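PDB 3O0A: leucyl-tRNA synthetase subunit alpha from Aquifex aeolicus, which forms part of the leucyl-tRNA synthetase that attaches leucine to tRNA, here as its CP1 hydrolytic domain, which probably deacylates mischarged tRNA. Local coordinates for residues 49-54 and 185-190. Residues are numbered along the deposited sequence; the frame is centred on the assembly and turned at random.
Sequences TVFGAT and NSDGFD
F51 reaches from the 3-10 segment 49-52 to the 185-190 loop and touches it at every level of its side chain. CB lies 3.3 Å from the carbonyl O of N185, with S186 OG also close by. CG then comes under S186 CA, whose distance to the F51 ring centroid, 3.8 Å, and direction, 21° off the ring normal, identify a CH-pi contact over one face, displaced toward the rim. CD2 lies under the same CA, with N185 O a little farther off. On one flank CD1 packs against S186 CB; on the other CE2 approaches D187 OD2 at 3.4 Å, and this oxygen sits at the ring edge near its plane while the carboxylate is turned 80° to the ring. CE1 meets F189 CD2 at 3.6 Å. The F51 and F189 rings meet rim to rim, centroids 5.8 Å apart, and neither lies over the face of the other. At the tip, CZ lies near S186 O and F189 CD2.

No direct hydrogen bond joins the segments. Instead a water accepts from F51 N and donates to S186 OG, 3.0 Å from each. S186 OG reaches it because it stands beside its own backbone N (chi1 -62°), and it also bonds V184 O. The loop is braced internally: S186 N donates to D190 OD1 at 2.7 Å, on the syn side, somewhat out of the carboxylate plane.

This structural packing within the editing domain joins the loop before strand 55-58 to the one between strand 182-183 and helix 194-207. That helix supplies W204, which touches F51 and packs edge-to-face with F189, while the V50 side chain touches I8 and F10 of strand 6-13 and M140 of strand 138-141.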
# COMPACT_ATOMS: atom_id res chain seq x y z
N THR A 49 3.06 6.67 10.02
CA THR A 49 2.18 5.50 10.13
C THR A 49 2.67 4.28 9.33
O THR A 49 1.95 3.26 9.24
CB THR A 49 0.72 5.83 9.71
OG1 THR A 49 0.66 6.08 8.30
CG2 THR A 49 0.19 7.04 10.49
N VAL A 50 3.87 4.36 8.77
CA VAL A 50 4.34 3.33 7.83
C VAL A 50 4.37 1.92 8.46
O VAL A 50 4.12 0.92 7.78
CB VAL A 50 5.72 3.70 7.20
CG1 VAL A 50 6.82 3.68 8.25
CG2 VAL A 50 6.06 2.75 5.99
N PHE A 51 4.66 1.84 9.76
CA PHE A 51 4.70 0.53 10.41
C PHE A 51 3.30 -0.08 10.51
O PHE A 51 3.15 -1.28 10.75
CB PHE A 51 5.34 0.61 11.80
CG PHE A 51 6.84 0.81 11.76
CD1 PHE A 51 7.38 2.08 11.58
CD2 PHE A 51 7.70 -0.28 11.91
CE1 PHE A 51 8.78 2.27 11.55
CE2 PHE A 51 9.10 -0.11 11.90
CZ PHE A 51 9.64 1.18 11.71
N GLY A 52 2.28 0.75 10.30
CA GLY A 52 0.88 0.32 10.41
C GLY A 52 0.27 -0.06 9.08
O GLY A 52 -0.92 -0.37 9.02
N ALA A 53 1.08 -0.06 8.02
CA ALA A 53 0.58 -0.46 6.70
C ALA A 53 0.29 -1.95 6.70
O ALA A 53 1.18 -2.76 6.96
CB ALA A 53 1.58 -0.07 5.58
N THR A 54 -0.97 -2.30 6.45
CA THR A 54 -1.36 -3.72 6.44
C THR A 54 -1.76 -4.21 5.05
O THR A 54 -2.06 -5.41 4.87
CB THR A 54 -2.49 -4.01 7.45
OG1 THR A 54 -3.65 -3.25 7.09
CG2 THR A 54 -2.05 -3.63 8.86
N ASN A 185 4.16 -0.19 18.06
CA ASN A 185 4.34 -1.16 16.98
C ASN A 185 5.27 -0.66 15.86
O ASN A 185 5.15 -1.06 14.69
CB ASN A 185 2.97 -1.60 16.40
CG ASN A 185 2.26 -2.60 17.29
OD1 ASN A 185 2.89 -3.50 17.84
ND2 ASN A 185 0.94 -2.44 17.44
N SER A 186 6.19 0.22 16.25
CA SER A 186 7.04 0.90 15.29
C SER A 186 8.51 0.68 15.60
O SER A 186 9.35 1.54 15.32
CB SER A 186 6.68 2.39 15.24
OG SER A 186 5.34 2.56 14.81
N ASP A 187 8.82 -0.48 16.17
CA ASP A 187 10.20 -0.86 16.46
C ASP A 187 11.00 0.28 17.12
O ASP A 187 10.60 0.79 18.17
CB ASP A 187 10.89 -1.36 15.17
CG ASP A 187 10.23 -2.60 14.59
OD1 ASP A 187 9.51 -3.32 15.33
OD2 ASP A 187 10.43 -2.87 13.38
N GLY A 188 12.10 0.70 16.48
CA GLY A 188 12.99 1.72 17.04
C GLY A 188 12.43 3.12 17.21
O GLY A 188 13.04 3.98 17.85
N PHE A 189 11.25 3.36 16.63
CA PHE A 189 10.59 4.66 16.71
C PHE A 189 9.48 4.71 17.76
O PHE A 189 8.83 5.74 17.91
CB PHE A 189 10.03 5.05 15.34
CG PHE A 189 11.07 5.07 14.25
CD1 PHE A 189 11.85 6.21 14.04
CD2 PHE A 189 11.28 3.95 13.45
CE1 PHE A 189 12.82 6.22 13.02
CE2 PHE A 189 12.25 3.95 12.45
CZ PHE A 189 13.01 5.10 12.24
N ASP A 190 9.28 3.60 18.47
CA ASP A 190 8.31 3.53 19.57
C ASP A 190 8.50 4.65 20.59
O ASP A 190 9.63 4.90 21.05
CB ASP A 190 8.41 2.18 20.29
CG ASP A 190 7.65 1.08 19.58
OD1 ASP A 190 6.94 1.37 18.60
OD2 ASP A 190 7.77 -0.09 20.02
O HOH W 1 4.57 3.70 12.16